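Local coordinates for flagellar hook protein FlgE (Caulobacter crescentus CB15, PDB 5AY6), which forms the flagellar hook, the curved universal joint that probably passes motor torque to the filament, and is represented here by a central fragment of the chain, at residues W150-Y155 / Y197-A202; V9-R14 / F167-P172; K161-D166 / S186-P191; I243-S248 / P266-A271. All blocks are in the same frame, centred on the assembly; numbering follows the deposited sequence.

Contact 1 of 4, residues W150-Y155 / Y197-A202; sequences WSMSDY and YAELRA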
loop_
_atom_site.group_PDB
_atom_site.type_symbol
_atom_site.label_atom_id
_atom_site.label_comp_id
_atom_site.label_asym_id
_atom_site.label_seq_id
_atom_site.Cartn_x
_atom_site.Cartn_y
_atom_site.Cartn_z
ATOM N N TRP A 150 -2.658 7.792 -5.181
ATOM C CA TRP A 150 -1.593 7.442 -6.117
ATOM C C TRP A 150 -1.490 5.922 -6.200
ATOM O O TRP A 150 -0.514 5.323 -5.754
ATOM C CB TRP A 150 -0.274 8.071 -5.668
ATOM C CG TRP A 150 0.744 8.247 -6.753
ATOM C CD1 TRP A 150 1.969 7.640 -6.840
ATOM C CD2 TRP A 150 0.641 9.103 -7.896
ATOM N NE1 TRP A 150 2.627 8.063 -7.970
ATOM C CE2 TRP A 150 1.834 8.963 -8.637
ATOM C CE3 TRP A 150 -0.345 9.975 -8.370
ATOM C CZ2 TRP A 150 2.068 9.655 -9.821
ATOM C CZ3 TRP A 150 -0.113 10.664 -9.547
ATOM C CH2 TRP A 150 1.082 10.500 -10.260
ATOM N N SER A 151 -2.517 5.300 -6.766
ATOM C CA SER A 151 -2.704 3.862 -6.607
ATOM C C SER A 151 -2.541 3.084 -7.903
ATOM O O SER A 151 -2.250 3.656 -8.953
ATOM C CB SER A 151 -4.087 3.584 -6.022
ATOM O OG SER A 151 -5.098 3.949 -6.944
ATOM N N MET A 152 -2.717 1.770 -7.819
ATOM C CA MET A 152 -2.662 0.931 -9.005
ATOM C C MET A 152 -3.928 1.124 -9.847
ATOM O O MET A 152 -3.902 0.959 -11.065
ATOM C CB MET A 152 -2.473 -0.538 -8.614
ATOM C CG MET A 152 -1.175 -0.798 -7.860
ATOM S SD MET A 152 -0.957 -2.522 -7.368
ATOM C CE MET A 152 -1.525 -2.446 -5.669
ATOM N N SER A 153 -5.029 1.495 -9.205
ATOM C CA SER A 153 -6.245 1.805 -9.945
ATOM C C SER A 153 -6.075 3.119 -10.707
ATOM O O SER A 153 -6.594 3.276 -11.815
ATOM C CB SER A 153 -7.455 1.871 -9.009
ATOM O OG SER A 153 -7.715 0.595 -8.437
ATOM N N ASP A 154 -5.339 4.063 -10.124
ATOM C CA ASP A 154 -5.033 5.316 -10.823
ATOM C C ASP A 154 -4.217 5.015 -12.073
ATOM O O ASP A 154 -4.417 5.620 -13.127
ATOM C CB ASP A 154 -4.262 6.282 -9.919
ATOM C CG ASP A 154 -5.112 6.850 -8.803
ATOM O OD1 ASP A 154 -6.324 7.068 -9.021
ATOM O OD2 ASP A 154 -4.562 7.086 -7.703
ATOM N N TYR A 155 -3.301 4.064 -11.941
ATOM C CA TYR A 155 -2.427 3.668 -13.037
ATOM C C TYR A 155 -3.209 3.013 -14.173
ATOM O O TYR A 155 -2.957 3.285 -15.349
ATOM C CB TYR A 155 -1.340 2.726 -12.520
ATOM C CG TYR A 155 -0.515 2.086 -13.606
ATOM C CD1 TYR A 155 0.520 2.783 -14.220
ATOM C CD2 TYR A 155 -0.764 0.781 -14.019
ATOM C CE1 TYR A 155 1.276 2.202 -15.216
ATOM C CE2 TYR A 155 -0.010 0.192 -15.013
ATOM C CZ TYR A 155 1.008 0.912 -15.609
ATOM O OH TYR A 155 1.765 0.336 -16.601
ATOM N N TYR A 197 0.873 -4.999 -0.873
ATOM C CA TYR A 197 -0.230 -4.039 -0.939
ATOM C C TYR A 197 -1.151 -4.445 -2.082
ATOM O O TYR A 197 -0.690 -4.673 -3.203
ATOM C CB TYR A 197 0.280 -2.607 -1.147
ATOM C CG TYR A 197 1.125 -2.069 -0.015
ATOM C CD1 TYR A 197 1.061 -2.631 1.255
ATOM C CD2 TYR A 197 1.982 -0.993 -0.212
ATOM C CE1 TYR A 197 1.828 -2.138 2.294
ATOM C CE2 TYR A 197 2.756 -0.497 0.821
ATOM C CZ TYR A 197 2.673 -1.070 2.072
ATOM O OH TYR A 197 3.432 -0.576 3.109
ATOM N N ALA A 198 -2.446 -4.550 -1.802
ATOM C CA ALA A 198 -3.384 -5.078 -2.786
ATOM C C ALA A 198 -4.559 -4.150 -3.051
ATOM O O ALA A 198 -4.991 -3.405 -2.172
ATOM C CB ALA A 198 -3.895 -6.437 -2.335
ATOM N N GLU A 199 -5.059 -4.190 -4.282
ATOM C CA GLU A 199 -6.301 -3.517 -4.631
ATOM C C GLU A 199 -7.177 -4.447 -5.451
ATOM O O GLU A 199 -6.685 -5.205 -6.290
ATOM C CB GLU A 199 -6.039 -2.225 -5.418
ATOM C CG GLU A 199 -5.182 -1.213 -4.681
ATOM C CD GLU A 199 -4.765 -0.035 -5.546
ATOM O OE1 GLU A 199 -5.551 0.397 -6.421
ATOM O OE2 GLU A 199 -3.640 0.460 -5.343
ATOM N N LEU A 200 -8.474 -4.399 -5.189
ATOM C CA LEU A 200 -9.450 -4.989 -6.084
ATOM C C LEU A 200 -10.046 -3.851 -6.900
ATOM O O LEU A 200 -10.312 -2.781 -6.362
ATOM C CB LEU A 200 -10.526 -5.746 -5.309
ATOM C CG LEU A 200 -10.101 -7.127 -4.798
ATOM C CD1 LEU A 200 -11.122 -7.656 -3.804
ATOM C CD2 LEU A 200 -9.930 -8.089 -5.960
ATOM N N ARG A 201 -10.234 -4.067 -8.195
ATOM C CA ARG A 201 -10.704 -2.996 -9.060
ATOM C C ARG A 201 -11.475 -3.529 -10.256
ATOM O O ARG A 201 -11.133 -4.568 -10.820
ATOM C CB ARG A 201 -9.521 -2.142 -9.544
ATOM C CG ARG A 201 -8.481 -2.923 -10.350
ATOM C CD ARG A 201 -7.240 -2.086 -10.668
ATOM N NE ARG A 201 -6.330 -2.790 -11.572
ATOM C CZ ARG A 201 -6.488 -2.840 -12.891
ATOM N NH1 ARG A 201 -7.524 -2.233 -13.454
ATOM N NH2 ARG A 201 -5.619 -3.499 -13.650
ATOM N N ALA A 202 -12.526 -2.808 -10.627
ATOM C CA ALA A 202 -13.233 -3.050 -11.873
ATOM C C ALA A 202 -12.561 -2.232 -12.961
ATOM O O ALA A 202 -11.680 -1.425 -12.674
ATOM C CB ALA A 202 -14.703 -2.674 -11.745
#
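A capping box starts the short helix 152-157, and the N-terminal end of that helix sits on strand 195-202 of an antiparallel sheet in the FlaE D2 family region of the hook protein. Ser-151 is the N-cap. Ser-151 OG accepts from Asp-154 N at 3.2 Å, and Asp-154 OD2 answers by accepting from Ser-151 N at 2.9 Å. The N-H groups of Met-152 and Ser-153, the first two residues of the helix, turn to Glu-199. CG of Glu-199 stands beside its own backbone N, and the chain is extended beyond it, so the carboxylate reaches the helix end. Glu-199 OE2 takes Met-152 N on its syn lone pair at 2.9 Å, in a nearly straight bond of 167°. Glu-199 OE1 takes Ser-153 N at 3.0 Å from above the carboxylate plane, with a more bent angle of 141°. Ser-153 OG also gives its proton to OE1, close to the line of the C-O bond. Tyr-145 OH also bonds OE2, and Gln-214 NE2 also bonds OE1. Several donors and the helix N-terminus would be expected to stabilise the negative charge of this buried group. Met-152 crosses Glu-199 obliquely. Its chain is extended at chi2 and bends at chi3 (-98°), which brings Met-152 CE to 3.4 Å from Tyr-197 O. Met-152 CE also lies 3.6 Å from Glu-199 OE2. Arg-201 holds CG in the crowded position between N and the carbonyl carbon. Its guanidinium goes on to Glu-168 and Ser-186. Arg-201 CB lies 3.5 Å from Ser-153 OG.

Contact 2 of 4, residues V9-R14 / F167-P172; sequences VNANLR and FEVQIP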
loop_
_atom_site.group_PDB
_atom_site.type_symbol
_atom_site.label_atom_id
_atom_site.label_comp_id
_atom_site.label_asym_id
_atom_site.label_seq_id
_atom_site.Cartn_x
_atom_site.Cartn_y
_atom_site.Cartn_z
ATOM N N VAL A 9 -9.001 -18.137 -6.590
ATOM C CA VAL A 9 -7.754 -17.700 -7.191
ATOM C C VAL A 9 -6.654 -18.695 -6.888
ATOM O O VAL A 9 -6.367 -18.982 -5.727
ATOM C CB VAL A 9 -7.323 -16.311 -6.700
ATOM C CG1 VAL A 9 -5.912 -16.008 -7.173
ATOM C CG2 VAL A 9 -8.294 -15.243 -7.195
ATOM N N ASN A 10 -6.049 -19.225 -7.940
ATOM C CA ASN A 10 -4.906 -20.114 -7.799
ATOM C C ASN A 10 -3.685 -19.485 -8.446
ATOM O O ASN A 10 -3.543 -19.500 -9.669
ATOM C CB ASN A 10 -5.206 -21.474 -8.420
ATOM C CG ASN A 10 -6.520 -22.052 -7.939
ATOM O OD1 ASN A 10 -6.803 -22.072 -6.741
ATOM N ND2 ASN A 10 -7.341 -22.511 -8.878
ATOM N N ALA A 11 -2.811 -18.919 -7.625
ATOM C CA ALA A 11 -1.664 -18.189 -8.143
ATOM C C ALA A 11 -0.549 -18.082 -7.116
ATOM O O ALA A 11 -0.784 -18.163 -5.909
ATOM C CB ALA A 11 -2.091 -16.800 -8.593
ATOM N N ASN A 12 0.672 -17.888 -7.600
ATOM C CA ASN A 12 1.794 -17.662 -6.704
ATOM C C ASN A 12 2.396 -16.282 -6.909
ATOM O O ASN A 12 2.525 -15.813 -8.040
ATOM C CB ASN A 12 2.877 -18.725 -6.898
ATOM C CG ASN A 12 4.034 -18.544 -5.937
ATOM O OD1 ASN A 12 3.888 -18.749 -4.732
ATOM N ND2 ASN A 12 5.189 -18.146 -6.462
ATOM N N LEU A 13 2.751 -15.638 -5.806
ATOM C CA LEU A 13 3.496 -14.387 -5.846
ATOM C C LEU A 13 4.928 -14.673 -5.424
ATOM O O LEU A 13 5.150 -15.218 -4.347
ATOM C CB LEU A 13 2.864 -13.350 -4.920
ATOM C CG LEU A 13 1.376 -13.057 -5.112
ATOM C CD1 LEU A 13 0.838 -12.264 -3.932
ATOM C CD2 LEU A 13 1.153 -12.296 -6.405
ATOM N N ARG A 14 5.901 -14.315 -6.258
ATOM C CA ARG A 14 7.291 -14.618 -5.927
ATOM C C ARG A 14 7.715 -13.914 -4.649
ATOM O O ARG A 14 7.689 -12.693 -4.573
ATOM C CB ARG A 14 8.239 -14.229 -7.061
ATOM C CG ARG A 14 9.672 -14.618 -6.737
ATOM C CD ARG A 14 10.608 -14.533 -7.925
ATOM N NE ARG A 14 11.955 -14.952 -7.541
ATOM C CZ ARG A 14 13.038 -14.800 -8.297
ATOM N NH1 ARG A 14 12.943 -14.242 -9.498
ATOM N NH2 ARG A 14 14.220 -15.209 -7.850
ATOM N N PHE A 167 2.260 -7.436 -9.843
ATOM C CA PHE A 167 1.555 -8.585 -10.385
ATOM C C PHE A 167 0.054 -8.374 -10.338
ATOM O O PHE A 167 -0.460 -7.677 -9.464
ATOM C CB PHE A 167 1.931 -9.860 -9.630
ATOM C CG PHE A 167 1.579 -11.124 -10.369
ATOM C CD1 PHE A 167 2.131 -11.388 -11.617
ATOM C CD2 PHE A 167 0.700 -12.042 -9.822
ATOM C CE1 PHE A 167 1.811 -12.549 -12.302
ATOM C CE2 PHE A 167 0.378 -13.208 -10.503
ATOM C CZ PHE A 167 0.931 -13.458 -11.743
ATOM N N GLU A 168 -0.642 -8.984 -11.289
ATOM C CA GLU A 168 -2.088 -8.879 -11.361
ATOM C C GLU A 168 -2.735 -10.229 -11.645
ATOM O O GLU A 168 -2.185 -11.065 -12.368
ATOM C CB GLU A 168 -2.508 -7.875 -12.437
ATOM C CG GLU A 168 -2.091 -6.447 -12.167
ATOM C CD GLU A 168 -2.754 -5.467 -13.121
ATOM O OE1 GLU A 168 -2.772 -5.734 -14.342
ATOM O OE2 GLU A 168 -3.267 -4.434 -12.643
ATOM N N VAL A 169 -3.908 -10.430 -11.059
ATOM C CA VAL A 169 -4.751 -11.572 -11.381
ATOM C C VAL A 169 -6.076 -11.065 -11.934
ATOM O O VAL A 169 -6.807 -10.373 -11.237
ATOM C CB VAL A 169 -5.014 -12.452 -10.150
ATOM C CG1 VAL A 169 -5.927 -13.615 -10.518
ATOM C CG2 VAL A 169 -3.701 -12.954 -9.577
ATOM N N GLN A 170 -6.376 -11.379 -13.189
ATOM C CA GLN A 170 -7.639 -10.950 -13.768
ATOM C C GLN A 170 -8.753 -11.930 -13.431
ATOM O O GLN A 170 -8.584 -13.145 -13.531
ATOM C CB GLN A 170 -7.528 -10.780 -15.288
ATOM C CG GLN A 170 -6.647 -9.618 -15.718
ATOM C CD GLN A 170 -6.962 -9.132 -17.122
ATOM O OE1 GLN A 170 -7.555 -9.853 -17.925
ATOM N NE2 GLN A 170 -6.583 -7.893 -17.415
ATOM N N ILE A 171 -9.891 -11.384 -13.019
ATOM C CA ILE A 171 -11.032 -12.190 -12.613
ATOM C C ILE A 171 -12.266 -11.812 -13.426
ATOM O O ILE A 171 -12.948 -10.833 -13.115
ATOM C CB ILE A 171 -11.333 -12.014 -11.120
ATOM C CG1 ILE A 171 -10.078 -12.256 -10.285
ATOM C CG2 ILE A 171 -12.436 -12.962 -10.695
ATOM C CD1 ILE A 171 -10.246 -11.917 -8.817
ATOM N N PRO A 172 -12.544 -12.576 -14.488
ATOM C CA PRO A 172 -13.717 -12.330 -15.332
ATOM C C PRO A 172 -15.027 -12.708 -14.643
ATOM O O PRO A 172 -15.191 -13.841 -14.190
ATOM C CB PRO A 172 -13.462 -13.224 -16.550
ATOM C CG PRO A 172 -12.589 -14.313 -16.032
ATOM C CD PRO A 172 -11.712 -13.678 -14.998
#
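Two beta sheets pack face to face here, in the manner of a beta sandwich. Strand 6-12 belongs to a mixed sheet, and strand 167-174 is an outermost strand of a five-stranded antiparallel sheet. The segment axes are 9.2 Å apart and nearly antiparallel, at 165°. At that spacing the contact is made almost wholly by side chains, and no hydrogen bond joins the two segments. Phe-167 can be followed outward. Its CG is anti to the backbone N (chi1 -163°), which sends the ring toward the loop after strand 6-12. Phe-167 CB is 4.1 Å from Leu-13 CD2. Phe-167 CG is slightly farther from Leu-13 CD2, at 4.2 Å. The ring atom Phe-167 CD2 makes the close touch, 3.5 Å from Leu-13 CD2. Further along that side, Phe-167 CE2 reaches the backbone O of Asn-12 at 4.2 Å. Leu-13 crosses the ring obliquely, and its methyl also rests on Met-187. Val-299 of the neighbouring strand 298-304 lies against both Phe-167 and Val-169. Farther along, Val-9 and Val-169 meet tip to tip. Both place CG1 anti to the backbone N, and the CG1 methyls of Val-9 and Val-169 are 4.1 Å apart. Ala-11 CB fills in beside them, 4.3 Å from Val-169 CG2. Ile-171 crosses Val-9 at about a right angle, with its CD1 methyl 4.2 Å from Val-9 CG2.

Contact 3 of 4, residues K161-D166 / S186-P191; sequences KGVKPD and SMLKGP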
loop_
_atom_site.group_PDB
_atom_site.type_symbol
_atom_site.label_atom_id
_atom_site.label_comp_id
_atom_site.label_asym_id
_atom_site.label_seq_id
_atom_site.Cartn_x
_atom_site.Cartn_y
_atom_site.Cartn_z
ATOM N N LYS A 161 -0.046 7.996 -14.310
ATOM C CA LYS A 161 -0.398 8.281 -12.924
ATOM C C LYS A 161 -0.232 7.039 -12.054
ATOM O O LYS A 161 -0.150 5.926 -12.563
ATOM C CB LYS A 161 -1.841 8.788 -12.823
ATOM C CG LYS A 161 -2.177 9.959 -13.740
ATOM C CD LYS A 161 -1.424 11.211 -13.337
ATOM C CE LYS A 161 -1.993 12.443 -14.022
ATOM N NZ LYS A 161 -1.366 13.693 -13.504
ATOM N N GLY A 162 -0.175 7.242 -10.742
ATOM C CA GLY A 162 -0.159 6.141 -9.799
ATOM C C GLY A 162 1.045 5.226 -9.928
ATOM O O GLY A 162 2.146 5.667 -10.258
ATOM N N VAL A 163 0.830 3.946 -9.647
ATOM C CA VAL A 163 1.915 2.970 -9.613
ATOM C C VAL A 163 1.547 1.704 -10.375
ATOM O O VAL A 163 0.481 1.131 -10.161
ATOM C CB VAL A 163 2.284 2.590 -8.159
ATOM C CG1 VAL A 163 3.429 1.578 -8.137
ATOM C CG2 VAL A 163 2.653 3.826 -7.354
ATOM N N LYS A 164 2.441 1.269 -11.261
ATOM C CA LYS A 164 2.283 0.012 -11.985
ATOM C C LYS A 164 2.460 -1.176 -11.044
ATOM O O LYS A 164 3.464 -1.259 -10.338
ATOM C CB LYS A 164 3.299 -0.064 -13.127
ATOM C CG LYS A 164 3.290 -1.362 -13.916
ATOM C CD LYS A 164 4.492 -1.425 -14.860
ATOM C CE LYS A 164 4.375 -2.585 -15.834
ATOM N NZ LYS A 164 3.297 -2.332 -16.831
ATOM N N PRO A 165 1.492 -2.108 -11.035
ATOM C CA PRO A 165 1.545 -3.258 -10.121
ATOM C C PRO A 165 2.743 -4.172 -10.384
ATOM O O PRO A 165 3.276 -4.168 -11.497
ATOM C CB PRO A 165 0.231 -4.004 -10.411
ATOM C CG PRO A 165 -0.637 -3.019 -11.117
ATOM C CD PRO A 165 0.300 -2.146 -11.895
ATOM N N ASP A 166 3.161 -4.927 -9.368
ATOM C CA ASP A 166 4.166 -5.981 -9.538
ATOM C C ASP A 166 3.536 -7.226 -10.140
ATOM O O ASP A 166 4.195 -7.996 -10.841
ATOM C CB ASP A 166 4.820 -6.344 -8.206
ATOM C CG ASP A 166 5.774 -5.287 -7.720
ATOM O OD1 ASP A 166 6.388 -4.606 -8.571
ATOM O OD2 ASP A 166 5.908 -5.135 -6.488
ATOM N N SER A 186 -4.831 -6.381 -8.101
ATOM C CA SER A 186 -3.546 -5.755 -8.390
ATOM C C SER A 186 -2.713 -5.680 -7.124
ATOM O O SER A 186 -3.209 -5.277 -6.070
ATOM C CB SER A 186 -3.746 -4.354 -8.981
ATOM O OG SER A 186 -4.463 -4.426 -10.199
ATOM N N MET A 187 -1.450 -6.071 -7.220
ATOM C CA MET A 187 -0.627 -6.184 -6.028
ATOM C C MET A 187 0.788 -5.644 -6.202
ATOM O O MET A 187 1.376 -5.705 -7.286
ATOM C CB MET A 187 -0.572 -7.644 -5.572
ATOM C CG MET A 187 -1.833 -8.103 -4.848
ATOM S SD MET A 187 -1.925 -9.887 -4.714
ATOM C CE MET A 187 -1.976 -10.345 -6.445
ATOM N N LEU A 188 1.311 -5.108 -5.108
ATOM C CA LEU A 188 2.673 -4.601 -5.029
ATOM C C LEU A 188 3.351 -5.247 -3.841
ATOM O O LEU A 188 2.737 -5.388 -2.782
ATOM C CB LEU A 188 2.691 -3.081 -4.861
ATOM C CG LEU A 188 2.397 -2.183 -6.059
ATOM C CD1 LEU A 188 1.958 -0.809 -5.571
ATOM C CD2 LEU A 188 3.631 -2.073 -6.944
ATOM N N LYS A 189 4.612 -5.634 -4.001
ATOM C CA LYS A 189 5.396 -6.071 -2.856
ATOM C C LYS A 189 5.519 -4.919 -1.867
ATOM O O LYS A 189 5.921 -3.817 -2.240
ATOM C CB LYS A 189 6.785 -6.554 -3.285
ATOM C CG LYS A 189 7.612 -7.124 -2.141
ATOM C CD LYS A 189 7.025 -8.443 -1.656
ATOM C CE LYS A 189 7.673 -8.902 -0.364
ATOM N NZ LYS A 189 7.249 -8.063 0.789
ATOM N N GLY A 190 5.160 -5.172 -0.613
ATOM C CA GLY A 190 5.269 -4.166 0.425
ATOM C C GLY A 190 6.642 -4.187 1.069
ATOM O O GLY A 190 7.429 -5.100 0.826
ATOM N N PRO A 191 6.938 -3.180 1.901
ATOM C CA PRO A 191 8.247 -3.067 2.555
ATOM C C PRO A 191 8.427 -4.077 3.687
ATOM O O PRO A 191 9.563 -4.403 4.047
ATOM C CB PRO A 191 8.248 -1.632 3.094
ATOM C CG PRO A 191 6.811 -1.285 3.257
ATOM C CD PRO A 191 6.072 -2.020 2.177
HETATM O O HOH W 1 6.886 -3.001 -4.702
#
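The backbone of 163-166 meets strand 186-189 at a steep 76°, and the two come nearest at Asp-166 and Leu-188, whose CA atoms are 4.9 Å apart. Asp-166 N donates to Met-187 O at 2.9 Å, in the plane of that carbonyl. The next residue, Phe-167, pairs with Met-187 N, so the loop passes directly into the sheet. The side chain of Asp-166 makes a second link. Its CG is anti to the carbonyl carbon (chi1 -73°), which turns the carboxylate along strand 186-189. Asp-166 OD2 accepts Lys-189 N at 2.8 Å through its anti lone pair, and the bond is almost straight at 165°. A water gives one proton to Asp-166 OD2 at 2.9 Å and the other to Lys-189 O, bridging the same two residues again. Leu-188 provides the apolar part, with Leu-188 CD1 3.8 Å from Val-163 CG1. Leu-188 CD2 also lies against the backbone O of Lys-164, at 3.5 Å. The Pro-165 ring lies nearby, with Pro-165 CG 4.0 Å from Ser-186 CB, and Met-152 of helix 152-157 touches both Pro-165 and Leu-188. The Lys-189 chain bends away to bind Gly-190 O and Gln-195 O, and it makes a cation-pi contact with Trp-196. OD2 of Asp-166 is thus met by a backbone N-H and a water rather than by the Lys-189 ammonium. These two donors to OD2 would be expected to favour the ionised form and to hold the carboxylate in its turn beside the strand.

Contact 4 of 4, residues I243-S248 / P266-A271; sequences ITIKSS and PTWADA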
loop_
_atom_site.group_PDB
_atom_site.type_symbol
_atom_site.label_atom_id
_atom_site.label_comp_id
_atom_site.label_asym_id
_atom_site.label_seq_id
_atom_site.Cartn_x
_atom_site.Cartn_y
_atom_site.Cartn_z
ATOM N N ILE A 243 -16.882 -9.631 -2.032
ATOM C CA ILE A 243 -17.184 -8.237 -2.334
ATOM C C ILE A 243 -18.614 -8.142 -2.829
ATOM O O ILE A 243 -19.162 -9.117 -3.350
ATOM C CB ILE A 243 -16.240 -7.644 -3.403
ATOM C CG1 ILE A 243 -16.267 -8.499 -4.669
ATOM C CG2 ILE A 243 -14.819 -7.518 -2.870
ATOM C CD1 ILE A 243 -15.443 -7.938 -5.804
ATOM N N THR A 244 -19.227 -6.975 -2.647
ATOM C CA THR A 244 -20.532 -6.703 -3.232
ATOM C C THR A 244 -20.459 -5.435 -4.075
ATOM O O THR A 244 -20.086 -4.375 -3.580
ATOM C CB THR A 244 -21.635 -6.533 -2.160
ATOM O OG1 THR A 244 -21.752 -7.731 -1.385
ATOM C CG2 THR A 244 -22.977 -6.242 -2.819
ATOM N N ILE A 245 -20.795 -5.556 -5.352
ATOM C CA ILE A 245 -20.925 -4.398 -6.225
ATOM C C ILE A 245 -22.413 -4.120 -6.397
ATOM O O ILE A 245 -23.164 -5.004 -6.804
ATOM C CB ILE A 245 -20.256 -4.627 -7.594
ATOM C CG1 ILE A 245 -18.781 -4.981 -7.406
ATOM C CG2 ILE A 245 -20.401 -3.387 -8.464
ATOM C CD1 ILE A 245 -18.045 -5.271 -8.696
ATOM N N LYS A 246 -22.847 -2.907 -6.063
ATOM C CA LYS A 246 -24.277 -2.612 -6.064
ATOM C C LYS A 246 -24.815 -2.477 -7.473
ATOM O O LYS A 246 -24.063 -2.213 -8.411
ATOM C CB LYS A 246 -24.569 -1.342 -5.263
ATOM C CG LYS A 246 -23.996 -1.361 -3.861
ATOM C CD LYS A 246 -24.520 -2.535 -3.042
ATOM C CE LYS A 246 -25.823 -2.183 -2.340
ATOM N NZ LYS A 246 -26.288 -3.289 -1.453
ATOM N N SER A 247 -26.126 -2.664 -7.599
ATOM C CA SER A 247 -26.838 -2.580 -8.862
ATOM C C SER A 247 -26.615 -1.250 -9.561
ATOM O O SER A 247 -26.330 -0.243 -8.916
ATOM C CB SER A 247 -28.340 -2.782 -8.622
ATOM O OG SER A 247 -29.090 -2.634 -9.813
ATOM N N SER A 248 -26.736 -1.250 -10.882
ATOM C CA SER A 248 -26.837 -0.001 -11.609
ATOM C C SER A 248 -27.969 0.791 -10.971
ATOM O O SER A 248 -29.015 0.228 -10.648
ATOM C CB SER A 248 -27.099 -0.240 -13.096
ATOM O OG SER A 248 -26.006 -0.902 -13.710
ATOM N N PRO A 266 -18.894 0.516 -4.175
ATOM C CA PRO A 266 -18.785 0.206 -5.601
ATOM C C PRO A 266 -20.160 -0.069 -6.186
ATOM O O PRO A 266 -20.897 -0.915 -5.676
ATOM C CB PRO A 266 -17.897 -1.049 -5.630
ATOM C CG PRO A 266 -17.968 -1.605 -4.240
ATOM C CD PRO A 266 -18.097 -0.407 -3.352
ATOM N N THR A 267 -20.503 0.671 -7.232
ATOM C CA THR A 267 -21.823 0.615 -7.837
ATOM C C THR A 267 -21.654 0.542 -9.355
ATOM O O THR A 267 -20.940 1.358 -9.924
ATOM C CB THR A 267 -22.664 1.858 -7.451
ATOM O OG1 THR A 267 -22.705 1.999 -6.021
ATOM C CG2 THR A 267 -24.078 1.758 -7.997
ATOM N N TRP A 268 -22.291 -0.438 -9.996
ATOM C CA TRP A 268 -22.199 -0.617 -11.447
ATOM C C TRP A 268 -22.612 0.648 -12.196
ATOM O O TRP A 268 -23.552 1.334 -11.802
ATOM C CB TRP A 268 -23.083 -1.778 -11.919
ATOM C CG TRP A 268 -22.627 -3.155 -11.538
ATOM C CD1 TRP A 268 -23.349 -4.097 -10.857
ATOM C CD2 TRP A 268 -21.365 -3.757 -11.835
ATOM N NE1 TRP A 268 -22.611 -5.245 -10.709
ATOM C CE2 TRP A 268 -21.385 -5.065 -11.304
ATOM C CE3 TRP A 268 -20.210 -3.323 -12.500
ATOM C CZ2 TRP A 268 -20.304 -5.938 -11.408
ATOM C CZ3 TRP A 268 -19.134 -4.194 -12.605
ATOM C CH2 TRP A 268 -19.191 -5.484 -12.062
ATOM N N ALA A 269 -21.909 0.948 -13.282
ATOM C CA ALA A 269 -22.260 2.090 -14.115
ATOM C C ALA A 269 -23.705 1.970 -14.586
ATOM O O ALA A 269 -24.170 0.875 -14.907
ATOM C CB ALA A 269 -21.317 2.196 -15.303
ATOM N N ASP A 270 -24.416 3.090 -14.597
ATOM C CA ASP A 270 -25.794 3.137 -15.083
ATOM C C ASP A 270 -26.012 2.453 -16.427
ATOM O O ASP A 270 -26.964 1.683 -16.603
ATOM C CB ASP A 270 -26.252 4.582 -15.221
ATOM C CG ASP A 270 -27.664 4.696 -15.774
ATOM O OD1 ASP A 270 -28.559 3.950 -15.314
ATOM O OD2 ASP A 270 -27.876 5.508 -16.702
ATOM N N ALA A 271 -25.134 2.760 -17.377
ATOM C CA ALA A 271 -25.248 2.280 -18.757
ATOM C C ALA A 271 -25.284 0.760 -18.861
ATOM O O ALA A 271 -25.938 0.212 -19.748
ATOM C CB ALA A 271 -24.097 2.827 -19.592
#
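Trp-268 lies with one face of its indole against Ile-245, in a CH-pi contact. The CG2 methyl of Ile-245 sits 3.5 Å from the centroid of the five-membered ring of Trp-268, 12° off the ring normal. This methyl is anti to the backbone N. The other branch brings Ile-245 CD1 to 3.6 Å from Trp-268 CH2, on the six-membered ring. The two backbones run nearly parallel, 19° apart, and form a single beta bridge between Lys-246 and Thr-267. Lys-246 N donates to Pro-266 O at 2.8 Å. Trp-268 N returns a bond to Lys-246 O at 3.0 Å, almost perfectly straight at 175°. Both donors lie in the carbonyl planes. Packing is tight where Thr-267 CG2 comes within 3.1 Å of Ser-247 O. Ser-248 OG donates to Ala-269 O at 2.8 Å, from above that carbonyl plane, and also bonds Ile-274 N. Lys-246 turns its ammonium away to Glu-276 in a salt bridge. The loop 266-271 thus adds a short parallel pairing just past the end of strand 242-245. That strand is itself bonded to strand 277-291, while Ile-215 of strand 214-222 touches both Ile-245 and Pro-266.

Overall arrangement
Contacts 1, 2 and 3 are buried and share one five-stranded antiparallel sheet. Contact 1 seats a helix on strand 195-202, and contact 3 brings the following loop onto neighbouring strand 180-189. Both use a carboxylate to receive backbone N-H groups. Contact 2 reaches strand 167-174 from the other sheet and is almost wholly apolar, with no hydrogen bond between its segments. Polar links join the three: Glu-168 of contact 2 binds Arg-201 of contact 1 and Ser-186 of contact 3. Contact 4 is only partly buried, and its centre lies about 25 Å from the centre of the chain. It relies on backbone pairing and an aromatic face. Leu-200 and Ile-243 tie it to contact 1 by packing.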